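Local atomic coordinates of N2152 (Neocallimastix frontalis, PDB entry 5U22), a protein that probably hydrolyses arabinosyl linkages in a range of rare substrates, as a polyspecific fungal glycoside hydrolase of family 39. Residues G96-I101 against N138-E143; N177-G182 against P207-W212. All blocks are in the same frame, centred on the assembly; numbering follows the deposited sequence.

Contact 1: G96-I101 against N138-E143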
ATOM      1  N   GLY A  96      -4.652  -1.581  15.364  1.00 21.79           N
ATOM      2  CA  GLY A  96      -3.360  -1.288  14.753  1.00 26.20           C
ATOM      3  C   GLY A  96      -3.372  -0.277  13.611  1.00 28.99           C
ATOM      4  O   GLY A  96      -2.306   0.199  13.210  1.00 26.77           O
ATOM      5  N   ALA A  97      -4.544   0.064  13.088  1.00 16.78           N
ATOM      6  CA  ALA A  97      -4.646   0.826  11.842  1.00 18.50           C
ATOM      7  C   ALA A  97      -4.462   2.327  12.069  1.00 18.11           C
ATOM      8  O   ALA A  97      -4.755   2.852  13.150  1.00 17.62           O
ATOM      9  CB  ALA A  97      -6.002   0.564  11.187  1.00 21.25           C
ATOM     10  N   ARG A  98      -3.979   3.020  11.030  1.00 15.64           N
ATOM     11  CA  ARG A  98      -3.816   4.472  11.036  1.00 13.29           C
ATOM     12  C   ARG A  98      -4.332   5.048   9.729  1.00 15.13           C
ATOM     13  O   ARG A  98      -4.655   4.320   8.790  1.00 17.80           O
ATOM     14  CB  ARG A  98      -2.350   4.910  11.219  1.00 15.71           C
ATOM     15  CG  ARG A  98      -1.871   4.873  12.653  1.00 23.14           C
ATOM     16  CD  ARG A  98      -1.098   3.620  12.915  1.00 31.00           C
ATOM     17  NE  ARG A  98       0.159   3.581  12.180  1.00 25.56           N
ATOM     18  CZ  ARG A  98       0.526   2.583  11.380  1.00 29.15           C
ATOM     19  NH1 ARG A  98      -0.280   1.531  11.204  1.00 24.19           N
ATOM     20  NH2 ARG A  98       1.705   2.625  10.770  1.00 26.34           N
ATOM     21  N   VAL A  99      -4.404   6.372   9.657  1.00 14.02           N
ATOM     22  CA  VAL A  99      -4.901   7.015   8.445  1.00 13.62           C
ATOM     23  C   VAL A  99      -4.106   8.288   8.173  1.00 14.43           C
ATOM     24  O   VAL A  99      -3.853   9.089   9.083  1.00 17.53           O
ATOM     25  CB  VAL A  99      -6.416   7.296   8.523  1.00 14.50           C
ATOM     26  CG1 VAL A  99      -6.774   8.160   9.747  1.00 15.88           C
ATOM     27  CG2 VAL A  99      -6.890   7.930   7.232  1.00 14.77           C
ATOM     28  N   THR A 100      -3.703   8.458   6.918  1.00 12.98           N
ATOM     29  CA  THR A 100      -2.950   9.623   6.469  1.00 14.41           C
ATOM     30  C   THR A 100      -3.896  10.805   6.277  1.00 14.47           C
ATOM     31  O   THR A 100      -4.960  10.663   5.668  1.00 15.48           O
ATOM     32  CB  THR A 100      -2.254   9.303   5.144  1.00 18.84           C
ATOM     33  OG1 THR A 100      -1.360   8.193   5.316  1.00 17.07           O
ATOM     34  CG2 THR A 100      -1.488  10.512   4.607  1.00 16.51           C
ATOM     35  N   ILE A 101      -3.496  11.978   6.774  1.00 16.10           N
ATOM     36  CA  ILE A 101      -4.245  13.219   6.568  1.00 14.56           C
ATOM     37  C   ILE A 101      -3.757  13.906   5.296  1.00 15.77           C
ATOM     38  O   ILE A 101      -2.667  14.482   5.275  1.00 14.59           O
ATOM     39  CB  ILE A 101      -4.092  14.160   7.763  1.00 13.18           C
ATOM     40  CG1 ILE A 101      -4.633  13.495   9.025  1.00 12.67           C
ATOM     41  CG2 ILE A 101      -4.804  15.482   7.477  1.00 13.90           C
ATOM     42  CD1 ILE A 101      -4.181  14.149  10.319  1.00 13.25           C
ATOM     43  N   ASN A 138      -4.586   8.034  16.154  1.00 18.03           N
ATOM     44  CA  ASN A 138      -4.301   7.033  15.131  1.00 17.98           C
ATOM     45  C   ASN A 138      -4.134   7.644  13.744  1.00 21.32           C
ATOM     46  O   ASN A 138      -4.389   6.973  12.734  1.00 18.62           O
ATOM     47  CB  ASN A 138      -5.373   5.940  15.124  1.00 15.01           C
ATOM     48  CG  ASN A 138      -6.778   6.471  14.907  1.00 19.82           C
ATOM     49  OD1 ASN A 138      -7.046   7.658  15.078  1.00 19.65           O
ATOM     50  ND2 ASN A 138      -7.695   5.578  14.532  1.00 19.04           N
ATOM     51  N   PHE A 139      -3.705   8.898  13.666  1.00 15.11           N
ATOM     52  CA  PHE A 139      -3.299   9.448  12.387  1.00 15.94           C
ATOM     53  C   PHE A 139      -1.858   9.057  12.095  1.00 19.58           C
ATOM     54  O   PHE A 139      -1.026   8.934  13.000  1.00 19.53           O
ATOM     55  CB  PHE A 139      -3.444  10.969  12.374  1.00 18.04           C
ATOM     56  CG  PHE A 139      -4.806  11.443  12.765  1.00 13.44           C
ATOM     57  CD1 PHE A 139      -5.860  11.388  11.868  1.00 15.28           C
ATOM     58  CD2 PHE A 139      -5.036  11.942  14.044  1.00 21.41           C
ATOM     59  CE1 PHE A 139      -7.124  11.842  12.229  1.00 12.40           C
ATOM     60  CE2 PHE A 139      -6.292  12.375  14.418  1.00 19.55           C
ATOM     61  CZ  PHE A 139      -7.342  12.329  13.505  1.00 19.29           C
ATOM     62  N   TYR A 140      -1.585   8.834  10.814  1.00 17.82           N
ATOM     63  CA  TYR A 140      -0.258   8.472  10.337  1.00 14.65           C
ATOM     64  C   TYR A 140       0.645   9.689  10.213  1.00 15.52           C
ATOM     65  O   TYR A 140       1.861   9.589  10.433  1.00 14.45           O
ATOM     66  CB  TYR A 140      -0.407   7.792   8.983  1.00 14.81           C
ATOM     67  CG  TYR A 140       0.811   7.121   8.389  1.00 18.84           C
ATOM     68  CD1 TYR A 140       1.489   6.112   9.066  1.00 18.67           C
ATOM     69  CD2 TYR A 140       1.242   7.456   7.109  1.00 14.34           C
ATOM     70  CE1 TYR A 140       2.581   5.470   8.476  1.00 16.42           C
ATOM     71  CE2 TYR A 140       2.319   6.823   6.523  1.00 15.67           C
ATOM     72  CZ  TYR A 140       2.988   5.842   7.208  1.00 16.38           C
ATOM     73  OH  TYR A 140       4.051   5.216   6.593  1.00 18.01           O
ATOM     74  N   GLY A 141       0.071  10.822   9.845  1.00 14.44           N
ATOM     75  CA  GLY A 141       0.828  12.052   9.718  1.00 13.99           C
ATOM     76  C   GLY A 141       0.019  13.074   8.956  1.00 16.29           C
ATOM     77  O   GLY A 141      -1.061  12.783   8.432  1.00 16.06           O
ATOM     78  N   ASN A 142       0.550  14.294   8.933  1.00 15.53           N
ATOM     79  CA  ASN A 142       0.013  15.387   8.126  1.00 13.81           C
ATOM     80  C   ASN A 142       0.734  15.425   6.784  1.00 15.13           C
ATOM     81  O   ASN A 142       1.937  15.698   6.729  1.00 19.46           O
ATOM     82  CB  ASN A 142       0.194  16.739   8.824  1.00 16.89           C
ATOM     83  CG  ASN A 142      -0.606  16.865  10.106  1.00 22.29           C
ATOM     84  OD1 ASN A 142      -0.102  17.342  11.131  1.00 23.07           O
ATOM     85  ND2 ASN A 142      -1.852  16.450  10.055  1.00 15.75           N
ATOM     86  N   GLU A 143      -0.002  15.191   5.704  1.00 14.24           N
ATOM     87  CA  GLU A 143       0.555  15.201   4.358  1.00 13.01           C
ATOM     88  C   GLU A 143       0.287  16.567   3.738  1.00 15.50           C
ATOM     89  O   GLU A 143      -0.871  16.969   3.597  1.00 13.59           O
ATOM     90  CB  GLU A 143      -0.061  14.075   3.528  1.00 14.03           C
ATOM     91  CG  GLU A 143       0.540  13.909   2.146  1.00 14.26           C
ATOM     92  CD  GLU A 143      -0.171  12.842   1.330  1.00 18.43           C
ATOM     93  OE1 GLU A 143      -1.263  12.383   1.746  1.00 20.07           O
ATOM     94  OE2 GLU A 143       0.367  12.465   0.267  1.00 15.75           O
TER
HETATM   95  O   HOH W   1      -6.985   2.582  14.871  1.00 18.77           O
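Ile101 lies along the peptide of Gly141 and ends on the ring of Phe139. Its CB sits 3.4 Å from Gly141 O. CG1, anti to the carbonyl carbon of Ile101 (chi1 -61°), comes within 3.7 Å of Phe139 CD1, and the terminal CD1 is 3.6 Å from that same Phe139 CD1, obliquely placed against the ring. A branched apolar chain suits this side, which helix 117-134 covers with Phe127 and Lys131.

Four backbone hydrogen bonds pair the parallel strands, among them Tyr140 N to Val99 O at 2.9 Å and Glu143 N to Ile101 O at 2.8 Å. Between Val99-Phe139 and Ile101-Asn142 the second strand carries one extra residue, a beta bulge, and Gly141 there adopts a phi of 165° that suits a residue lacking CB.

The other side lines the TIM barrel. Arg98 NH2 stands 3.8 Å from Tyr140 CE1, guanidinium and ring planes 75° apart, while Tyr140 OH is hydrogen-bonded to Asp274. Thr100 CG2 packs 3.4 Å from Glu143 OE1, whose carboxylate is held by Arg68, Ser184 and Asn245. Mostly apolar side chains thus pack toward the helices, whereas inside the barrel the polar ends of Tyr140 and Glu143 are held by residues beyond this strand pair.

Contact 2: N177-G182 against P207-W212; sequences NEKIIG and PDIIAW
Gly182 threads its backbone between Ile209 and Ala211, giving one hydrogen bond and taking another. Its N reaches Ile209 O at 3.2 Å. Its O accepts Ala211 N at 2.8 Å, and Ile210 CD1 packs 3.5 Å from this Gly182 O. Glycine fits because its phi of 170° is awkward for any residue with a CB. Pro207 CG also lies close to Gly182 O.

Ile209 runs side by side with Ile181, the two pointing the same way, and Ile209 CD1 meets Ile181 CG1 at 3.9 Å. Beyond it, Ile181 CG2 touches Ala211 CB. These neighbouring strands, 180-185 and 209-212, belong to the TIM barrel and are joined by helix 190-202 in a beta-alpha-beta unit; the Ile181, Ile209 and Ala211 side chains face inward, where Tyr140 and Thr243 also pack.

Asp208 ties down the start of the pairing. With CG anti to its carbonyl carbon (chi1 -57°), its OD2 accepts Ile180 N at 2.9 Å on the anti side of the carboxylate, while OD1 forms a salt bridge with Arg172. Ile180 O in turn receives Ile209 N and, weakly, Asp208 N. Lys179 crosses Asp208 at about a right angle, its aliphatic CD 3.6 Å from Asp208 CB, with NZ too distant from the carboxylate for a salt bridge.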
ATOM      1  N   ASN A 177       4.132  17.114  17.428  1.00 19.14           N
ATOM      2  CA  ASN A 177       4.367  15.693  17.622  1.00 20.74           C
ATOM      3  C   ASN A 177       3.843  14.834  16.478  1.00 20.33           C
ATOM      4  O   ASN A 177       3.979  13.603  16.527  1.00 19.95           O
ATOM      5  CB  ASN A 177       3.757  15.275  18.953  1.00 18.76           C
ATOM      6  CG  ASN A 177       4.360  16.044  20.097  1.00 27.58           C
ATOM      7  OD1 ASN A 177       5.584  16.191  20.171  1.00 25.36           O
ATOM      8  ND2 ASN A 177       3.518  16.577  20.966  1.00 23.11           N
ATOM      9  N   GLU A 178       3.278  15.444  15.445  1.00 18.52           N
ATOM     10  CA  GLU A 178       2.764  14.675  14.326  1.00 19.17           C
ATOM     11  C   GLU A 178       3.829  14.545  13.244  1.00 18.04           C
ATOM     12  O   GLU A 178       4.670  15.430  13.060  1.00 17.89           O
ATOM     13  CB  GLU A 178       1.500  15.332  13.761  1.00 20.37           C
ATOM     14  CG  GLU A 178       0.772  14.499  12.712  1.00 17.30           C
ATOM     15  CD  GLU A 178       0.369  13.124  13.225  1.00 19.83           C
ATOM     16  OE1 GLU A 178      -0.755  12.997  13.769  1.00 18.81           O
ATOM     17  OE2 GLU A 178       1.178  12.173  13.087  1.00 19.20           O
ATOM     18  N   LYS A 179       3.797  13.420  12.539  1.00 16.09           N
ATOM     19  CA  LYS A 179       4.664  13.233  11.386  1.00 14.51           C
ATOM     20  C   LYS A 179       4.230  14.132  10.237  1.00 17.42           C
ATOM     21  O   LYS A 179       3.046  14.431  10.070  1.00 19.05           O
ATOM     22  CB  LYS A 179       4.632  11.782  10.926  1.00 13.54           C
ATOM     23  CG  LYS A 179       5.013  10.788  12.013  1.00 26.42           C
ATOM     24  CD  LYS A 179       6.516  10.707  12.146  1.00 30.83           C
ATOM     25  CE  LYS A 179       6.931   9.594  13.096  1.00 39.26           C
ATOM     26  NZ  LYS A 179       6.549   9.909  14.488  1.00 36.12           N
ATOM     27  N   ILE A 180       5.209  14.552   9.437  1.00 19.05           N
ATOM     28  CA  ILE A 180       4.967  15.316   8.215  1.00 16.08           C
ATOM     29  C   ILE A 180       5.340  14.445   7.021  1.00 15.00           C
ATOM     30  O   ILE A 180       6.436  13.869   6.976  1.00 17.21           O
ATOM     31  CB  ILE A 180       5.749  16.637   8.215  1.00 17.32           C
ATOM     32  CG1 ILE A 180       5.244  17.539   9.347  1.00 16.25           C
ATOM     33  CG2 ILE A 180       5.571  17.349   6.880  1.00 19.30           C
ATOM     34  CD1 ILE A 180       6.055  18.840   9.515  1.00 20.00           C
ATOM     35  N   ILE A 181       4.436  14.362   6.045  1.00 13.63           N
ATOM     36  CA  ILE A 181       4.513  13.394   4.956  1.00 16.03           C
ATOM     37  C   ILE A 181       4.591  14.134   3.629  1.00 16.08           C
ATOM     38  O   ILE A 181       3.798  15.047   3.380  1.00 18.12           O
ATOM     39  CB  ILE A 181       3.286  12.464   4.955  1.00 11.98           C
ATOM     40  CG1 ILE A 181       3.196  11.666   6.251  1.00 17.77           C
ATOM     41  CG2 ILE A 181       3.310  11.521   3.740  1.00 16.11           C
ATOM     42  CD1 ILE A 181       1.844  10.977   6.417  1.00 18.23           C
ATOM     43  N   GLY A 182       5.510  13.717   2.765  1.00 14.96           N
ATOM     44  CA  GLY A 182       5.539  14.247   1.410  1.00 13.44           C
ATOM     45  C   GLY A 182       6.796  13.824   0.686  1.00 14.32           C
ATOM     46  O   GLY A 182       7.570  13.029   1.212  1.00 15.40           O
ATOM     47  N   PRO A 207      10.739  15.711   5.170  1.00 18.38           N
ATOM     48  CA  PRO A 207       9.586  15.000   5.727  1.00 20.35           C
ATOM     49  C   PRO A 207      10.042  13.919   6.698  1.00 16.74           C
ATOM     50  O   PRO A 207      11.158  13.401   6.613  1.00 19.02           O
ATOM     51  CB  PRO A 207       8.905  14.397   4.490  1.00 15.57           C
ATOM     52  CG  PRO A 207       9.992  14.257   3.486  1.00 17.42           C
ATOM     53  CD  PRO A 207      10.968  15.396   3.751  1.00 18.36           C
ATOM     54  N   ASP A 208       9.167  13.595   7.646  1.00 15.94           N
ATOM     55  CA  ASP A 208       9.422  12.430   8.485  1.00 16.82           C
ATOM     56  C   ASP A 208       9.179  11.135   7.730  1.00 19.52           C
ATOM     57  O   ASP A 208       9.848  10.128   7.990  1.00 19.54           O
ATOM     58  CB  ASP A 208       8.539  12.479   9.717  1.00 16.99           C
ATOM     59  CG  ASP A 208       8.737  13.736  10.492  1.00 21.10           C
ATOM     60  OD1 ASP A 208       9.912  14.062  10.771  1.00 17.90           O
ATOM     61  OD2 ASP A 208       7.730  14.408  10.784  1.00 17.77           O
ATOM     62  N   ILE A 209       8.215  11.143   6.812  1.00 16.41           N
ATOM     63  CA  ILE A 209       7.861   9.989   5.997  1.00 15.40           C
ATOM     64  C   ILE A 209       7.865  10.457   4.547  1.00 14.89           C
ATOM     65  O   ILE A 209       7.142  11.401   4.197  1.00 14.78           O
ATOM     66  CB  ILE A 209       6.481   9.414   6.378  1.00 19.29           C
ATOM     67  CG1 ILE A 209       6.377   9.196   7.894  1.00 16.97           C
ATOM     68  CG2 ILE A 209       6.224   8.108   5.630  1.00 15.93           C
ATOM     69  CD1 ILE A 209       4.962   8.857   8.383  1.00 22.38           C
ATOM     70  N   ILE A 210       8.692   9.819   3.713  1.00 15.34           N
ATOM     71  CA  ILE A 210       8.805  10.188   2.305  1.00 15.95           C
ATOM     72  C   ILE A 210       7.658   9.542   1.540  1.00 17.22           C
ATOM     73  O   ILE A 210       7.300   8.386   1.785  1.00 15.85           O
ATOM     74  CB  ILE A 210      10.178   9.769   1.743  1.00 19.17           C
ATOM     75  CG1 ILE A 210      10.480  10.474   0.416  1.00 16.23           C
ATOM     76  CG2 ILE A 210      10.275   8.250   1.576  1.00 14.25           C
ATOM     77  CD1 ILE A 210      10.828  11.956   0.595  1.00 19.33           C
ATOM     78  N   ALA A 211       7.059  10.290   0.617  1.00 15.82           N
ATOM     79  CA  ALA A 211       5.863   9.828  -0.067  1.00 13.87           C
ATOM     80  C   ALA A 211       5.965  10.100  -1.559  1.00 13.34           C
ATOM     81  O   ALA A 211       6.353  11.197  -1.974  1.00 15.51           O
ATOM     82  CB  ALA A 211       4.607  10.536   0.476  1.00 16.98           C
ATOM     83  N   TRP A 212       5.592   9.103  -2.356  1.00 15.31           N
ATOM     84  CA  TRP A 212       5.290   9.320  -3.764  1.00 15.92           C
ATOM     85  C   TRP A 212       4.310   8.248  -4.208  1.00 16.01           C
ATOM     86  O   TRP A 212       3.960   7.345  -3.441  1.00 15.78           O
ATOM     87  CB  TRP A 212       6.552   9.311  -4.634  1.00 14.11           C
ATOM     88  CG  TRP A 212       7.292   8.010  -4.785  1.00 15.20           C
ATOM     89  CD1 TRP A 212       7.088   7.046  -5.748  1.00 13.47           C
ATOM     90  CD2 TRP A 212       8.402   7.557  -3.993  1.00 14.26           C
ATOM     91  NE1 TRP A 212       7.995   6.020  -5.580  1.00 13.81           N
ATOM     92  CE2 TRP A 212       8.811   6.309  -4.515  1.00 17.75           C
ATOM     93  CE3 TRP A 212       9.083   8.086  -2.887  1.00 16.05           C
ATOM     94  CZ2 TRP A 212       9.872   5.571  -3.963  1.00 14.66           C
ATOM     95  CZ3 TRP A 212      10.145   7.367  -2.347  1.00 14.07           C
ATOM     96  CH2 TRP A 212      10.530   6.118  -2.889  1.00 13.98           C
TER

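Going from the N terminus, strand 66-70 opens the parallel sheet; 96-101 follows, and the chain runs through helix 117-134 and returns as 138-143, so contact 1 closes one beta-alpha-beta unit. Helices 148-151 and 160-174 then lead to 177-182, from which helix 190-202 carries the chain to 207-212 and closes contact 2. The two loops follow in series, neither nested nor crossed. They are joined edge to edge within the sheet: strands 139-143 and 180-185 are neighbours, and Asn142 N and O probably hydrogen-bond to Lys179 O and Ile181 N. Strands 98-102, 139-143, 180-185 and 209-212 therefore stand in consecutive order as four neighbouring staves of the barrel wall, with the contact centres about 10 Å apart.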